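Local coordinates for uncharacterized protein (Bacteroides uniformis, PDB 4K61) that is of unknown function but belongs to the PepSY-like, putative beta-lactamase-inhibitor-like family, built on an antiparallel sheet with packed helices, at residues N38-K43 / T57-M62; K93-V98 / L114-G119; A6-A11 / V44-Q49. One frame throughout, in Å; residues are numbered along the deposited sequence.

Interaction 1: residues N38-K43 / T57-M62; sequences NGFDTK and TDWETM
The phenyl ring of Phe40 meets Asp58 and Trp59 by its CD2-CE2 side. At that edge, in the ring plane, sits the carbonyl oxygen of Asp58, with Phe40 CD2 to Asp58 O at 3.4 Å. Phe40 CE2 comes to 4.1 Å from Trp59 CD1; it lies at the edge of the indole, near its plane, whereas Trp59 CD1 approaches the phenyl ring obliquely. The indole also stacks on the ring of Trp88 of strand 82-90. Thr57 adds its methyl group, CG2, which approaches Phe40 CB to 4.0 Å. Thr57 OG1, anti to its carbonyl carbon, accepts from a water that also bonds to Thr42 OG1.

These side chains lie at the open end of a beta hairpin, where strand 40-46 begins and strand 52-58 runs out. The antiparallel register is fixed by Thr42 and Thr57, a non-hydrogen-bonded pair with CA atoms 4.7 Å apart. Next to it, Asp58 N donates to Asp41 O over 2.9 Å, nearly straight at hydrogen (176°). The same carbonyl receives a CA-H...O contact from Thr57. Beyond this bond the strands part, and another water takes over: it accepts from Asp41 N and donates to Asp58 O and to Glu60 OE2.

Asp41 CB lies 3.9 Å from Asp58 CB, and the two carboxylate planes are turned 89° against each other. Their like charges come close, Asp41 OD2 to Asp58 OD2 at 4.7 Å. Lys43 NZ bridges to Asp41 OD2 at 2.9 Å, on the syn side of the carboxylate and 24° out of its plane, and would probably offset part of the repulsion. Asp34 of strand 30-37, the lysine's other salt-bridge partner, is itself an acid close to Asp41.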
loop_
_atom_site.group_PDB
_atom_site.type_symbol
_atom_site.label_atom_id
_atom_site.label_comp_id
_atom_site.label_asym_id
_atom_site.label_seq_id
_atom_site.Cartn_x
_atom_site.Cartn_y
_atom_site.Cartn_z
ATOM N N ASN A 38 3.450 13.060 -8.333
ATOM C CA ASN A 38 3.232 12.879 -9.758
ATOM C C ASN A 38 1.869 12.327 -10.094
ATOM O O ASN A 38 1.722 11.517 -10.996
ATOM C CB ASN A 38 4.300 11.954 -10.364
ATOM C CG ASN A 38 5.393 12.712 -11.070
ATOM O OD1 ASN A 38 5.458 13.936 -11.010
ATOM N ND2 ASN A 38 6.232 11.984 -11.778
ATOM N N GLY A 39 0.847 12.768 -9.375
ATOM C CA GLY A 39 -0.489 12.337 -9.668
ATOM C C GLY A 39 -0.919 11.026 -9.056
ATOM O O GLY A 39 -2.043 10.606 -9.276
ATOM N N PHE A 40 -0.063 10.413 -8.254
ATOM C CA PHE A 40 -0.378 9.158 -7.596
ATOM C C PHE A 40 -0.460 9.416 -6.109
ATOM O O PHE A 40 0.469 9.998 -5.520
ATOM C CB PHE A 40 0.725 8.127 -7.872
ATOM C CG PHE A 40 0.675 7.583 -9.243
ATOM C CD1 PHE A 40 1.332 8.244 -10.289
ATOM C CD2 PHE A 40 -0.038 6.445 -9.519
ATOM C CE1 PHE A 40 1.280 7.748 -11.573
ATOM C CE2 PHE A 40 -0.088 5.937 -10.813
ATOM C CZ PHE A 40 0.554 6.602 -11.840
ATOM N N ASP A 41 -1.512 8.924 -5.480
ATOM C CA ASP A 41 -1.578 8.929 -4.048
ATOM C C ASP A 41 -0.433 8.095 -3.476
ATOM O O ASP A 41 -0.200 6.955 -3.890
ATOM C CB ASP A 41 -2.890 8.374 -3.527
ATOM C CG ASP A 41 -2.932 8.389 -2.000
ATOM O OD1 ASP A 41 -2.991 9.496 -1.422
ATOM O OD2 ASP A 41 -2.835 7.321 -1.389
ATOM N N THR A 42 0.274 8.681 -2.524
ATOM C CA THR A 42 1.447 8.080 -1.891
ATOM C C THR A 42 1.322 8.195 -0.399
ATOM O O THR A 42 0.951 9.240 0.117
ATOM C CB THR A 42 2.742 8.793 -2.344
ATOM O OG1 THR A 42 2.791 8.826 -3.778
ATOM C CG2 THR A 42 4.005 8.146 -1.798
ATOM N N LYS A 43 1.631 7.106 0.302
ATOM C CA LYS A 43 1.590 7.083 1.732
ATOM C C LYS A 43 2.910 6.581 2.244
ATOM O O LYS A 43 3.512 5.653 1.693
ATOM C CB LYS A 43 0.449 6.203 2.275
ATOM C CG LYS A 43 -0.929 6.822 2.135
ATOM C CD LYS A 43 -2.007 5.861 2.619
ATOM C CE LYS A 43 -3.372 6.504 2.616
ATOM N NZ LYS A 43 -3.858 6.672 1.227
ATOM N N THR A 57 2.301 3.210 -3.006
ATOM C CA THR A 57 1.828 4.011 -4.134
ATOM C C THR A 57 0.555 3.377 -4.680
ATOM O O THR A 57 0.495 2.176 -4.971
ATOM C CB THR A 57 2.901 4.030 -5.230
ATOM O OG1 THR A 57 4.110 4.561 -4.682
ATOM C CG2 THR A 57 2.486 4.854 -6.414
ATOM N N ASP A 58 -0.487 4.190 -4.754
ATOM C CA ASP A 58 -1.795 3.735 -5.187
ATOM C C ASP A 58 -1.818 3.783 -6.683
ATOM O O ASP A 58 -2.043 4.808 -7.292
ATOM C CB ASP A 58 -2.889 4.609 -4.590
ATOM C CG ASP A 58 -4.283 4.094 -4.890
ATOM O OD1 ASP A 58 -4.416 3.109 -5.633
ATOM O OD2 ASP A 58 -5.258 4.686 -4.377
ATOM N N TRP A 59 -1.568 2.629 -7.272
ATOM C CA TRP A 59 -1.530 2.499 -8.705
ATOM C C TRP A 59 -2.913 2.520 -9.330
ATOM O O TRP A 59 -3.059 2.877 -10.485
ATOM C CB TRP A 59 -0.818 1.201 -9.076
ATOM C CG TRP A 59 0.684 1.292 -9.203
ATOM C CD1 TRP A 59 1.446 2.412 -9.458
ATOM C CD2 TRP A 59 1.589 0.202 -9.217
ATOM N NE1 TRP A 59 2.777 2.072 -9.545
ATOM C CE2 TRP A 59 2.889 0.723 -9.433
ATOM C CE3 TRP A 59 1.431 -1.178 -9.098
ATOM C CZ2 TRP A 59 4.025 -0.092 -9.494
ATOM C CZ3 TRP A 59 2.533 -1.970 -9.116
ATOM C CH2 TRP A 59 3.830 -1.434 -9.337
ATOM N N GLU A 60 -3.920 2.137 -8.554
ATOM C CA GLU A 60 -5.326 2.155 -8.924
ATOM C C GLU A 60 -5.752 1.049 -9.897
ATOM O O GLU A 60 -6.767 0.378 -9.649
ATOM C CB GLU A 60 -5.777 3.535 -9.402
ATOM C CG GLU A 60 -6.083 4.450 -8.241
ATOM C CD GLU A 60 -6.265 5.887 -8.660
ATOM O OE1 GLU A 60 -6.964 6.128 -9.670
ATOM O OE2 GLU A 60 -5.717 6.765 -7.965
ATOM N N THR A 61 -4.968 0.812 -10.952
ATOM C CA THR A 61 -5.317 -0.258 -11.893
ATOM C C THR A 61 -4.163 -1.199 -12.165
ATOM O O THR A 61 -2.978 -0.890 -11.863
ATOM C CB THR A 61 -5.810 0.289 -13.246
ATOM O OG1 THR A 61 -4.710 0.823 -13.973
ATOM C CG2 THR A 61 -6.872 1.359 -13.061
HETATM N N MSE A 62 -4.516 -2.322 -12.791
HETATM C CA MSE A 62 -3.538 -3.348 -13.142
HETATM C C MSE A 62 -2.617 -2.860 -14.233
HETATM O O MSE A 62 -1.601 -3.493 -14.494
HETATM C CB MSE A 62 -4.225 -4.652 -13.564
HETATM C CG MSE A 62 -5.092 -5.251 -12.452
HETATM SE SE MSE A 62 -3.951 -5.920 -10.993
HETATM C CE MSE A 62 -3.260 -7.528 -11.919
HETATM O O HOH W 1 -3.245 7.242 -6.937
HETATM O O HOH W 2 4.720 7.282 -5.158
#

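Interaction 2: residues K93-V98 / L114-G119; sequences KWQSIV and LFTPTG
Val98 and Phe115 form an antiparallel hydrogen-bonded pair with CA atoms 5.1 Å apart: Val98 N donates to Phe115 O and Phe115 N to Val98 O, each over 2.9 Å. The pair marks the open end of the hairpin of strands 97-103 and 110-115, and just past it Thr116 to Gly119 make a type I beta turn leading toward strand 121-126.

Val98 O lies at the edge of the Phe115 ring, in its plane. The side chains of Phe115 and Val98 lie on the sheet face covered by helix 67-75, where both touch Val69. Ile97 and Leu114 make the neighbouring apolar contact, CG2 of Ile97 resting 3.8 Å from CB of Leu114; both side chains also reach Ile122 of strand 121-126.

Beyond the strands, Pro117 CD packs 3.3 Å from Ser96 O and also meets the amide carbon of Gln95. In the turn, the hydroxyls of Thr116 and Thr118 are both bonded to Glu120 OE1. The Gln95 chain is extended beyond CG, which stands anti to the backbone N (chi1 -171°), and it carries the amide across the start of the turn. Gln95 OE1 accepts from a water that also donates to Thr118 OG1, while Gln95 NE2 lies against the methyl group of Thr116, 3.5 Å from CG2.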
loop_
_atom_site.group_PDB
_atom_site.type_symbol
_atom_site.label_atom_id
_atom_site.label_comp_id
_atom_site.label_asym_id
_atom_site.label_seq_id
_atom_site.Cartn_x
_atom_site.Cartn_y
_atom_site.Cartn_z
ATOM N N LYS A 93 14.154 -2.247 3.695
ATOM C CA LYS A 93 15.043 -3.416 3.709
ATOM C C LYS A 93 14.439 -4.732 3.223
ATOM O O LYS A 93 15.097 -5.754 3.280
ATOM C CB LYS A 93 15.586 -3.625 5.125
ATOM C CG LYS A 93 16.347 -2.422 5.658
ATOM C CD LYS A 93 16.893 -2.662 7.057
ATOM C CE LYS A 93 17.475 -1.386 7.637
ATOM N NZ LYS A 93 18.183 -1.669 8.923
ATOM N N TRP A 94 13.194 -4.719 2.774
ATOM C CA TRP A 94 12.548 -5.942 2.285
ATOM C C TRP A 94 12.134 -5.780 0.846
ATOM O O TRP A 94 12.047 -4.655 0.349
ATOM C CB TRP A 94 11.305 -6.238 3.084
ATOM C CG TRP A 94 11.487 -6.197 4.567
ATOM C CD1 TRP A 94 12.641 -6.420 5.288
ATOM C CD2 TRP A 94 10.459 -5.984 5.526
ATOM N NE1 TRP A 94 12.378 -6.313 6.624
ATOM C CE2 TRP A 94 11.053 -6.044 6.801
ATOM C CE3 TRP A 94 9.109 -5.710 5.434
ATOM C CZ2 TRP A 94 10.321 -5.874 7.974
ATOM C CZ3 TRP A 94 8.383 -5.535 6.588
ATOM C CH2 TRP A 94 8.987 -5.615 7.846
ATOM N N GLN A 95 11.843 -6.908 0.192
ATOM C CA GLN A 95 11.354 -6.903 -1.204
ATOM C C GLN A 95 10.006 -6.210 -1.319
ATOM O O GLN A 95 9.135 -6.300 -0.436
ATOM C CB GLN A 95 11.225 -8.334 -1.783
ATOM C CG GLN A 95 10.937 -8.380 -3.287
ATOM C CD GLN A 95 11.089 -9.780 -3.865
ATOM O OE1 GLN A 95 11.937 -10.024 -4.697
ATOM N NE2 GLN A 95 10.248 -10.705 -3.421
ATOM N N SER A 96 9.814 -5.532 -2.441
ATOM C CA SER A 96 8.531 -4.874 -2.702
ATOM C C SER A 96 7.411 -5.903 -2.969
ATOM O O SER A 96 7.643 -7.063 -3.308
ATOM C CB SER A 96 8.643 -3.934 -3.894
ATOM O OG SER A 96 9.568 -2.901 -3.598
ATOM N N ILE A 97 6.188 -5.435 -2.827
ATOM C CA ILE A 97 4.986 -6.264 -2.966
ATOM C C ILE A 97 3.973 -5.529 -3.810
ATOM O O ILE A 97 3.780 -4.313 -3.621
ATOM C CB ILE A 97 4.379 -6.569 -1.577
ATOM C CG1 ILE A 97 5.307 -7.478 -0.778
ATOM C CG2 ILE A 97 2.985 -7.184 -1.709
ATOM C CD1 ILE A 97 4.877 -7.593 0.680
ATOM N N VAL A 98 3.292 -6.240 -4.727
ATOM C CA VAL A 98 2.081 -5.713 -5.350
ATOM C C VAL A 98 0.872 -6.264 -4.577
ATOM O O VAL A 98 0.668 -7.481 -4.534
ATOM C CB VAL A 98 1.917 -6.097 -6.829
ATOM C CG1 VAL A 98 0.705 -5.415 -7.440
ATOM C CG2 VAL A 98 3.155 -5.737 -7.626
ATOM N N LEU A 114 -1.151 -10.756 -2.186
ATOM C CA LEU A 114 0.180 -10.157 -2.190
ATOM C C LEU A 114 1.070 -10.935 -3.147
ATOM O O LEU A 114 1.197 -12.132 -3.025
ATOM C CB LEU A 114 0.763 -10.141 -0.806
ATOM C CG LEU A 114 -0.089 -9.523 0.292
ATOM C CD1 LEU A 114 0.716 -9.513 1.591
ATOM C CD2 LEU A 114 -0.564 -8.123 -0.079
ATOM N N PHE A 115 1.609 -10.212 -4.133
ATOM C CA PHE A 115 2.484 -10.757 -5.133
ATOM C C PHE A 115 3.894 -10.185 -4.973
ATOM O O PHE A 115 4.057 -8.986 -4.681
ATOM C CB PHE A 115 2.016 -10.345 -6.524
ATOM C CG PHE A 115 0.693 -10.898 -6.935
ATOM C CD1 PHE A 115 -0.484 -10.223 -6.649
ATOM C CD2 PHE A 115 0.624 -12.092 -7.650
ATOM C CE1 PHE A 115 -1.704 -10.717 -7.096
ATOM C CE2 PHE A 115 -0.580 -12.606 -8.051
ATOM C CZ PHE A 115 -1.750 -11.923 -7.790
ATOM N N THR A 116 4.915 -10.993 -5.229
ATOM C CA THR A 116 6.244 -10.455 -5.455
ATOM C C THR A 116 6.249 -9.748 -6.827
ATOM O O THR A 116 5.340 -9.957 -7.638
ATOM C CB THR A 116 7.314 -11.560 -5.504
ATOM O OG1 THR A 116 7.082 -12.404 -6.632
ATOM C CG2 THR A 116 7.266 -12.390 -4.241
ATOM N N PRO A 117 7.281 -8.938 -7.091
ATOM C CA PRO A 117 7.302 -8.245 -8.384
ATOM C C PRO A 117 7.414 -9.193 -9.582
ATOM O O PRO A 117 7.107 -8.793 -10.707
ATOM C CB PRO A 117 8.528 -7.329 -8.259
ATOM C CG PRO A 117 8.698 -7.118 -6.785
ATOM C CD PRO A 117 8.361 -8.464 -6.209
ATOM N N THR A 118 7.839 -10.435 -9.359
ATOM C CA THR A 118 7.896 -11.438 -10.425
ATOM C C THR A 118 6.653 -12.334 -10.469
ATOM O O THR A 118 6.627 -13.319 -11.180
ATOM C CB THR A 118 9.173 -12.316 -10.309
ATOM O OG1 THR A 118 9.311 -12.839 -8.981
ATOM C CG2 THR A 118 10.416 -11.502 -10.652
ATOM N N GLY A 119 5.637 -12.011 -9.687
ATOM C CA GLY A 119 4.330 -12.670 -9.778
ATOM C C GLY A 119 4.072 -13.884 -8.918
ATOM O O GLY A 119 3.023 -14.534 -9.052
HETATM O O HOH W 3 10.576 -11.120 -7.131
#

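Interaction 3: residues A6-A11 / V44-Q49; sequences ADVQAA and VWFDGQ
The N-terminal helix 6-15 packs on the antiparallel sheet through Val8 and Ala11, which meet Phe46 at the end of strand 40-46. The helical geometry is evident in the bonds from Ala10 N to Ala6 O and from Ala11 N to Asp7 O; Val8 and Ala11, three apart, therefore come round to the same side of the helix. The first bond of the Phe46 side chain points toward the helix, and CG, anti to the carbonyl carbon (chi1 -65°), carries the ring on to it.

Each helix residue holds a different part of the phenyl group. Val8 covers its root: the Val8 CG1 methyl group is 3.9 Å from Phe46 CG, just as near CB, and 4.0 Å from CD1. Ala11 CB meets the ring farther out, 3.9 Å from Phe46 CE2, from the same side of the ring plane as Val8 CG1. Both methyl groups approach the ring obliquely. The second branch of Val8, CG2, lies anti to the carbonyl carbon and reaches 4.2 Å from Asp47 O, where the strand gives way to the turn. Trp24 of strand 23-27 packs on Val8 and Phe46 alike, while Leu12 and Met15, farther along the helix, also touch Phe46.

The turn after the strand is held from within. Asp47 OD1 accepts from Gln49 N at 2.9 Å, which makes an Asx turn; the donor comes from above the carboxylate plane, 45° out of it. The same oxygen is bonded to the backbone N of Gln51. At the outer margin, one water donates to Asp7 OD2 at 2.6 Å and, weakly, to Gln49 O.

Of the 220 Å² buried over both sides, most comes from Val8, Ala11 and Phe46, so the contact depends mainly on hydrophobic burial, with a water weakly held at one end joining polar atoms.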
loop_
_atom_site.group_PDB
_atom_site.type_symbol
_atom_site.label_atom_id
_atom_site.label_comp_id
_atom_site.label_asym_id
_atom_site.label_seq_id
_atom_site.Cartn_x
_atom_site.Cartn_y
_atom_site.Cartn_z
ATOM N N ALA A 6 7.756 17.448 14.713
ATOM C CA ALA A 6 8.589 18.206 13.766
ATOM C C ALA A 6 9.631 17.325 13.053
ATOM O O ALA A 6 9.803 17.453 11.841
ATOM C CB ALA A 6 9.259 19.363 14.458
ATOM N N ASP A 7 10.296 16.419 13.775
ATOM C CA ASP A 7 11.303 15.543 13.139
ATOM C C ASP A 7 10.715 14.550 12.126
ATOM O O ASP A 7 11.368 14.199 11.135
ATOM C CB ASP A 7 12.128 14.788 14.171
ATOM C CG ASP A 7 11.304 13.798 14.997
ATOM O OD1 ASP A 7 10.053 13.851 14.984
ATOM O OD2 ASP A 7 11.921 12.953 15.691
ATOM N N VAL A 8 9.478 14.112 12.345
ATOM C CA VAL A 8 8.779 13.282 11.333
ATOM C C VAL A 8 8.409 14.095 10.102
ATOM O O VAL A 8 8.607 13.655 8.966
ATOM C CB VAL A 8 7.522 12.613 11.940
ATOM C CG1 VAL A 8 6.678 11.946 10.870
ATOM C CG2 VAL A 8 7.944 11.595 12.983
ATOM N N GLN A 9 7.890 15.301 10.302
ATOM C CA GLN A 9 7.566 16.168 9.169
ATOM C C GLN A 9 8.829 16.484 8.385
ATOM O O GLN A 9 8.803 16.503 7.146
ATOM C CB GLN A 9 6.872 17.459 9.632
ATOM C CG GLN A 9 5.512 17.185 10.277
ATOM C CD GLN A 9 4.667 18.429 10.432
ATOM O OE1 GLN A 9 4.515 19.213 9.504
ATOM N NE2 GLN A 9 4.102 18.610 11.623
ATOM N N ALA A 10 9.931 16.695 9.099
ATOM C CA ALA A 10 11.235 16.979 8.453
ATOM C C ALA A 10 11.759 15.767 7.681
ATOM O O ALA A 10 12.332 15.905 6.578
ATOM C CB ALA A 10 12.263 17.427 9.478
ATOM N N ALA A 11 11.540 14.583 8.222
ATOM C CA ALA A 11 11.979 13.352 7.532
ATOM C C ALA A 11 11.254 13.142 6.210
ATOM O O ALA A 11 11.873 12.728 5.236
ATOM C CB ALA A 11 11.795 12.134 8.401
ATOM N N VAL A 44 3.394 7.233 3.286
ATOM C CA VAL A 44 4.655 6.835 3.876
ATOM C C VAL A 44 4.449 6.729 5.389
ATOM O O VAL A 44 3.861 7.621 6.020
ATOM C CB VAL A 44 5.791 7.836 3.603
ATOM C CG1 VAL A 44 7.082 7.348 4.207
ATOM C CG2 VAL A 44 6.023 8.032 2.117
ATOM N N TRP A 45 4.889 5.602 5.927
ATOM C CA TRP A 45 4.763 5.288 7.354
ATOM C C TRP A 45 6.074 5.617 8.030
ATOM O O TRP A 45 7.135 5.161 7.552
ATOM C CB TRP A 45 4.473 3.788 7.576
ATOM C CG TRP A 45 3.019 3.388 7.415
ATOM C CD1 TRP A 45 2.155 3.017 8.401
ATOM C CD2 TRP A 45 2.277 3.317 6.190
ATOM N NE1 TRP A 45 0.919 2.744 7.881
ATOM C CE2 TRP A 45 0.973 2.899 6.519
ATOM C CE3 TRP A 45 2.589 3.555 4.837
ATOM C CZ2 TRP A 45 -0.013 2.737 5.567
ATOM C CZ3 TRP A 45 1.600 3.364 3.888
ATOM C CH2 TRP A 45 0.318 2.982 4.257
ATOM N N PHE A 46 5.997 6.362 9.157
ATOM C CA PHE A 46 7.184 6.678 9.938
ATOM C C PHE A 46 7.025 6.149 11.342
ATOM O O PHE A 46 5.940 6.283 11.950
ATOM C CB PHE A 46 7.399 8.191 10.031
ATOM C CG PHE A 46 7.696 8.833 8.729
ATOM C CD1 PHE A 46 6.657 9.256 7.922
ATOM C CD2 PHE A 46 9.010 8.991 8.278
ATOM C CE1 PHE A 46 6.902 9.834 6.696
ATOM C CE2 PHE A 46 9.256 9.574 7.026
ATOM C CZ PHE A 46 8.206 10.002 6.256
ATOM N N ASP A 47 8.109 5.586 11.884
ATOM C CA ASP A 47 8.096 5.231 13.295
ATOM C C ASP A 47 8.359 6.444 14.213
ATOM O O ASP A 47 8.576 7.550 13.747
ATOM C CB ASP A 47 9.048 4.040 13.586
ATOM C CG ASP A 47 10.529 4.358 13.341
ATOM O OD1 ASP A 47 10.954 5.548 13.421
ATOM O OD2 ASP A 47 11.262 3.351 13.100
ATOM N N GLY A 48 8.407 6.219 15.517
ATOM C CA GLY A 48 8.695 7.293 16.486
ATOM C C GLY A 48 10.059 7.955 16.359
ATOM O O GLY A 48 10.270 9.050 16.888
ATOM N N GLN A 49 10.998 7.282 15.691
ATOM C CA GLN A 49 12.329 7.834 15.471
ATOM C C GLN A 49 12.433 8.505 14.109
ATOM O O GLN A 49 13.524 8.797 13.647
ATOM C CB GLN A 49 13.375 6.733 15.615
ATOM C CG GLN A 49 13.444 6.212 17.028
ATOM C CD GLN A 49 14.580 5.232 17.238
ATOM O OE1 GLN A 49 14.464 4.055 16.903
ATOM N NE2 GLN A 49 15.681 5.712 17.799
HETATM O O HOH W 4 14.192 11.742 15.078
#

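How the interactions relate
All three contacts reach one antiparallel sheet whose eight strands follow each other in chain order. Interactions 1 and 3 share strand 40-46: interaction 1 pairs its start with the end of strand 52-58, and interaction 3 sets its end against helix 6-15, their centres 21 Å apart. Their segments alternate along the chain. Interaction 2 follows both, in the hairpin of strands 97-103 and 110-115. Its centre is 16 Å from that of interaction 1, which it touches where Trp59 CZ3 meets Val98 CG2 at 4.1 Å, and 24 Å from that of interaction 3, with nearest atoms about 10 Å apart. One sheet thus carries two hairpin ends in packing contact and a separate region covered by helix 6-15.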